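Local coordinates for hypothetical conserved protein (Geobacillus kaustophilus, PDB 2QYH) that is of unknown function but is probably a magnesium-dependent phosphatase of the haloacid dehalogenase-like hydrolase family, at residues A89-V102 with L148-Y162. Residues are numbered along the deposited sequence; the frame is centred on the assembly and turned at random.
Sequences ALTEEAHKNGHPLV and LFCRAEEEEPYVRNY
Leu101 pairs with Leu148 as an antiparallel non-hydrogen-bonded pair, and beside it Phe149 N donates to Pro100 O (2.9 Å). This joins strands 101-104 and 145-148 of the five-stranded antiparallel sheet, probably part of the cap domain of this HAD-family protein. The 89-96 part of helix 84-96 and helix 156-161 run roughly antiparallel (156°), their axes 11.4 Å apart at closest approach. A Schellman motif with Gly98 at C-prime ends the first helix and delivers His99 to the second segment.

The His99 imidazole is gripped at its edge by two bonds in its plane. ND1 and Tyr158 OH are 2.6 Å apart, and either may be the donor; NE2 donates to Glu154 OE2, which it meets from above the carboxylate plane. Cys150 CB lies over one ring face, 3.6 Å from the centroid, and Asn97 O over the other. With CG anti to the carbonyl carbon (chi1 -60°), Tyr158 sends its hydroxyl to Ala94 and the helix end, where Asn97 ND2 also donates to it along a nearly straight path (169°). Without the imidazole, as with an alanine here, Tyr158 OH and Glu154 OE2 would probably lose their common partner and a gap would open beside Cys150.

Leu148 CD1 fills the space between Ala94 CB and Leu101 CD1, while Phe167 and Val177 continue this apolar layer across the sheet. Farther along, Leu90 CG sits squarely over the Tyr162 ring. The two carboxylate oxygens of the extended Glu93 side chain serve different partners: OE1 accepts from Asn161 ND2 through its syn lone pair, and OE2 accepts a hydrogen bond from Tyr162 OH (OE2 to OH 2.8 Å).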
# COMPACT_ATOMS: atom_id res chain seq x y z
N ALA D 89 -24.71 1.42 -21.04
CA ALA D 89 -25.90 0.57 -21.09
C ALA D 89 -26.01 -0.30 -19.84
O ALA D 89 -27.08 -0.38 -19.22
CB ALA D 89 -25.85 -0.33 -22.34
N LEU D 90 -24.91 -0.96 -19.47
CA LEU D 90 -24.88 -1.82 -18.30
C LEU D 90 -25.27 -1.04 -17.05
O LEU D 90 -26.00 -1.55 -16.19
CB LEU D 90 -23.48 -2.41 -18.12
CG LEU D 90 -23.37 -3.81 -17.52
CD1 LEU D 90 -21.91 -4.14 -17.26
CD2 LEU D 90 -24.16 -3.91 -16.23
N THR D 91 -24.79 0.19 -16.94
CA THR D 91 -25.08 1.02 -15.78
C THR D 91 -26.57 1.36 -15.71
O THR D 91 -27.21 1.24 -14.66
CB THR D 91 -24.27 2.34 -15.81
OG1 THR D 91 -22.88 2.04 -15.97
CG2 THR D 91 -24.45 3.11 -14.50
N GLU D 92 -27.12 1.80 -16.84
CA GLU D 92 -28.53 2.16 -16.88
C GLU D 92 -29.42 0.95 -16.62
O GLU D 92 -30.31 1.01 -15.77
CB GLU D 92 -28.88 2.80 -18.22
CG GLU D 92 -28.47 4.26 -18.29
CD GLU D 92 -28.51 4.83 -19.69
OE1 GLU D 92 -29.53 4.62 -20.39
OE2 GLU D 92 -27.54 5.50 -20.10
N GLU D 93 -29.17 -0.14 -17.32
CA GLU D 93 -29.97 -1.35 -17.13
C GLU D 93 -29.88 -1.84 -15.68
O GLU D 93 -30.90 -2.15 -15.06
CB GLU D 93 -29.52 -2.45 -18.10
CG GLU D 93 -30.30 -3.76 -17.93
CD GLU D 93 -30.02 -4.77 -19.03
OE1 GLU D 93 -30.37 -5.96 -18.85
OE2 GLU D 93 -29.46 -4.38 -20.08
N ALA D 94 -28.66 -1.89 -15.14
CA ALA D 94 -28.45 -2.34 -13.77
C ALA D 94 -29.13 -1.41 -12.76
O ALA D 94 -29.70 -1.86 -11.77
CB ALA D 94 -26.96 -2.43 -13.48
N HIS D 95 -29.04 -0.10 -13.02
CA HIS D 95 -29.65 0.90 -12.15
C HIS D 95 -31.16 0.66 -12.05
O HIS D 95 -31.78 0.91 -11.01
CB HIS D 95 -29.37 2.30 -12.69
CG HIS D 95 -30.02 3.40 -11.91
ND1 HIS D 95 -31.39 3.57 -11.86
CD2 HIS D 95 -29.50 4.38 -11.14
CE1 HIS D 95 -31.68 4.60 -11.10
NE2 HIS D 95 -30.55 5.12 -10.65
N LYS D 96 -31.74 0.17 -13.14
CA LYS D 96 -33.17 -0.11 -13.19
C LYS D 96 -33.53 -1.19 -12.18
O LYS D 96 -34.64 -1.20 -11.65
CB LYS D 96 -33.57 -0.58 -14.59
CG LYS D 96 -33.30 0.43 -15.69
CD LYS D 96 -33.80 -0.09 -17.04
CE LYS D 96 -33.34 0.79 -18.19
NZ LYS D 96 -33.77 2.21 -18.03
N ASN D 97 -32.60 -2.10 -11.91
CA ASN D 97 -32.86 -3.17 -10.95
C ASN D 97 -32.30 -2.86 -9.56
O ASN D 97 -32.31 -3.73 -8.68
CB ASN D 97 -32.27 -4.48 -11.45
CG ASN D 97 -32.92 -4.95 -12.73
OD1 ASN D 97 -34.15 -4.95 -12.85
ND2 ASN D 97 -32.11 -5.36 -13.70
N GLY D 98 -31.82 -1.64 -9.36
CA GLY D 98 -31.28 -1.25 -8.07
C GLY D 98 -29.91 -1.86 -7.79
O GLY D 98 -29.46 -1.92 -6.65
N HIS D 99 -29.25 -2.31 -8.85
CA HIS D 99 -27.91 -2.86 -8.72
C HIS D 99 -26.89 -1.78 -9.08
O HIS D 99 -26.90 -1.24 -10.19
CB HIS D 99 -27.74 -4.06 -9.64
CG HIS D 99 -28.71 -5.16 -9.35
ND1 HIS D 99 -29.49 -5.75 -10.32
CD2 HIS D 99 -29.02 -5.79 -8.19
CE1 HIS D 99 -30.24 -6.69 -9.77
NE2 HIS D 99 -29.97 -6.74 -8.48
N PRO D 100 -26.01 -1.43 -8.13
CA PRO D 100 -25.02 -0.40 -8.42
C PRO D 100 -23.76 -1.01 -9.01
O PRO D 100 -23.58 -2.24 -9.02
CB PRO D 100 -24.77 0.22 -7.06
CG PRO D 100 -24.79 -1.00 -6.17
CD PRO D 100 -25.97 -1.81 -6.70
N LEU D 101 -22.89 -0.14 -9.51
CA LEU D 101 -21.61 -0.56 -10.07
C LEU D 101 -20.53 0.32 -9.50
O LEU D 101 -20.81 1.37 -8.92
CB LEU D 101 -21.57 -0.42 -11.59
CG LEU D 101 -22.43 -1.30 -12.48
CD1 LEU D 101 -23.90 -1.03 -12.24
CD2 LEU D 101 -22.07 -1.00 -13.92
N VAL D 102 -19.29 -0.12 -9.66
CA VAL D 102 -18.15 0.67 -9.22
C VAL D 102 -17.24 0.68 -10.44
O VAL D 102 -16.96 -0.36 -11.02
CB VAL D 102 -17.44 0.04 -8.00
CG1 VAL D 102 -16.04 0.62 -7.85
CG2 VAL D 102 -18.25 0.32 -6.74
N LEU D 148 -20.11 -5.02 -10.48
CA LEU D 148 -21.56 -5.04 -10.49
C LEU D 148 -22.00 -5.64 -9.17
O LEU D 148 -21.52 -6.71 -8.79
CB LEU D 148 -22.09 -5.90 -11.64
CG LEU D 148 -23.62 -6.06 -11.69
CD1 LEU D 148 -24.27 -4.71 -11.95
CD2 LEU D 148 -23.98 -7.03 -12.79
N PHE D 149 -22.88 -4.95 -8.47
CA PHE D 149 -23.34 -5.47 -7.19
C PHE D 149 -24.74 -6.05 -7.26
O PHE D 149 -25.74 -5.32 -7.30
CB PHE D 149 -23.24 -4.38 -6.13
CG PHE D 149 -21.84 -3.88 -5.93
CD1 PHE D 149 -21.30 -2.93 -6.78
CD2 PHE D 149 -21.04 -4.40 -4.91
CE1 PHE D 149 -19.98 -2.50 -6.63
CE2 PHE D 149 -19.73 -3.98 -4.75
CZ PHE D 149 -19.20 -3.03 -5.62
N CYS D 150 -24.78 -7.38 -7.28
CA CYS D 150 -26.02 -8.14 -7.33
C CYS D 150 -25.64 -9.56 -6.96
O CYS D 150 -24.46 -9.93 -7.00
CB CYS D 150 -26.61 -8.12 -8.74
SG CYS D 150 -25.81 -9.25 -9.90
N ARG D 151 -26.64 -10.36 -6.60
CA ARG D 151 -26.41 -11.75 -6.21
C ARG D 151 -26.40 -12.66 -7.43
O ARG D 151 -26.85 -12.28 -8.51
CB ARG D 151 -27.49 -12.19 -5.21
CG ARG D 151 -27.44 -11.43 -3.90
CD ARG D 151 -28.64 -11.72 -3.02
NE ARG D 151 -28.59 -10.98 -1.76
CZ ARG D 151 -27.75 -11.26 -0.76
NH1 ARG D 151 -26.90 -12.27 -0.87
NH2 ARG D 151 -27.77 -10.52 0.34
N ALA D 152 -25.86 -13.87 -7.26
CA ALA D 152 -25.77 -14.83 -8.35
C ALA D 152 -27.12 -15.15 -8.99
O ALA D 152 -27.19 -15.49 -10.17
CB ALA D 152 -25.09 -16.11 -7.86
N GLU D 153 -28.19 -15.02 -8.21
CA GLU D 153 -29.54 -15.30 -8.70
C GLU D 153 -30.02 -14.22 -9.67
O GLU D 153 -30.94 -14.45 -10.45
CB GLU D 153 -30.52 -15.38 -7.53
CG GLU D 153 -30.17 -16.41 -6.47
CD GLU D 153 -28.92 -16.06 -5.70
OE1 GLU D 153 -28.90 -14.99 -5.05
OE2 GLU D 153 -27.95 -16.85 -5.73
N GLU D 154 -29.39 -13.05 -9.63
CA GLU D 154 -29.79 -11.93 -10.48
C GLU D 154 -28.91 -11.65 -11.70
O GLU D 154 -29.29 -10.84 -12.56
CB GLU D 154 -29.87 -10.67 -9.63
CG GLU D 154 -30.59 -10.85 -8.31
CD GLU D 154 -30.40 -9.67 -7.37
OE1 GLU D 154 -29.27 -9.47 -6.86
OE2 GLU D 154 -31.38 -8.93 -7.13
N GLU D 155 -27.76 -12.30 -11.80
CA GLU D 155 -26.82 -12.06 -12.90
C GLU D 155 -27.20 -12.54 -14.30
O GLU D 155 -26.85 -11.89 -15.29
CB GLU D 155 -25.44 -12.62 -12.53
CG GLU D 155 -25.42 -14.12 -12.29
CD GLU D 155 -24.09 -14.62 -11.78
OE1 GLU D 155 -23.61 -14.08 -10.76
OE2 GLU D 155 -23.53 -15.55 -12.40
N GLU D 156 -27.91 -13.66 -14.40
CA GLU D 156 -28.32 -14.21 -15.70
C GLU D 156 -28.57 -13.17 -16.81
O GLU D 156 -27.93 -13.21 -17.86
CB GLU D 156 -29.57 -15.09 -15.54
CG GLU D 156 -30.20 -15.55 -16.85
CD GLU D 156 -29.32 -16.50 -17.64
OE1 GLU D 156 -28.15 -16.16 -17.89
OE2 GLU D 156 -29.81 -17.59 -18.02
N PRO D 157 -29.50 -12.23 -16.58
CA PRO D 157 -29.80 -11.19 -17.58
C PRO D 157 -28.56 -10.46 -18.08
O PRO D 157 -28.30 -10.41 -19.28
CB PRO D 157 -30.76 -10.27 -16.84
CG PRO D 157 -31.47 -11.21 -15.92
CD PRO D 157 -30.34 -12.05 -15.38
N TYR D 158 -27.81 -9.88 -17.14
CA TYR D 158 -26.59 -9.13 -17.46
C TYR D 158 -25.64 -9.98 -18.29
O TYR D 158 -25.14 -9.53 -19.33
CB TYR D 158 -25.89 -8.71 -16.16
CG TYR D 158 -26.73 -7.82 -15.29
CD1 TYR D 158 -27.12 -6.55 -15.72
CD2 TYR D 158 -27.15 -8.25 -14.02
CE1 TYR D 158 -27.90 -5.73 -14.91
CE2 TYR D 158 -27.93 -7.43 -13.21
CZ TYR D 158 -28.30 -6.17 -13.66
OH TYR D 158 -29.07 -5.35 -12.87
N VAL D 159 -25.40 -11.20 -17.83
CA VAL D 159 -24.53 -12.13 -18.53
C VAL D 159 -25.01 -12.29 -19.96
O VAL D 159 -24.23 -12.21 -20.91
CB VAL D 159 -24.55 -13.53 -17.84
CG1 VAL D 159 -23.74 -14.53 -18.66
CG2 VAL D 159 -23.99 -13.43 -16.43
N ARG D 160 -26.32 -12.51 -20.10
CA ARG D 160 -27.00 -12.71 -21.38
C ARG D 160 -27.08 -11.47 -22.28
O ARG D 160 -26.85 -11.57 -23.49
CB ARG D 160 -28.42 -13.20 -21.12
CG ARG D 160 -28.90 -14.31 -22.05
CD ARG D 160 -28.43 -15.66 -21.55
NE ARG D 160 -27.03 -15.92 -21.85
CZ ARG D 160 -26.29 -16.85 -21.25
NH1 ARG D 160 -26.82 -17.61 -20.30
NH2 ARG D 160 -25.03 -17.03 -21.61
N ASN D 161 -27.41 -10.32 -21.70
CA ASN D 161 -27.54 -9.10 -22.49
C ASN D 161 -26.23 -8.40 -22.82
O ASN D 161 -26.21 -7.49 -23.65
CB ASN D 161 -28.45 -8.09 -21.78
CG ASN D 161 -29.84 -8.65 -21.51
OD1 ASN D 161 -30.38 -9.41 -22.32
ND2 ASN D 161 -30.42 -8.26 -20.39
N TYR D 162 -25.14 -8.82 -22.18
CA TYR D 162 -23.86 -8.18 -22.43
C TYR D 162 -22.74 -9.16 -22.68
O TYR D 162 -21.85 -9.34 -21.85
CB TYR D 162 -23.50 -7.28 -21.26
CG TYR D 162 -24.46 -6.13 -21.10
CD1 TYR D 162 -24.26 -4.92 -21.77
CD2 TYR D 162 -25.59 -6.25 -20.29
CE1 TYR D 162 -25.16 -3.87 -21.65
CE2 TYR D 162 -26.50 -5.21 -20.16
CZ TYR D 162 -26.28 -4.02 -20.84
OH TYR D 162 -27.16 -2.99 -20.69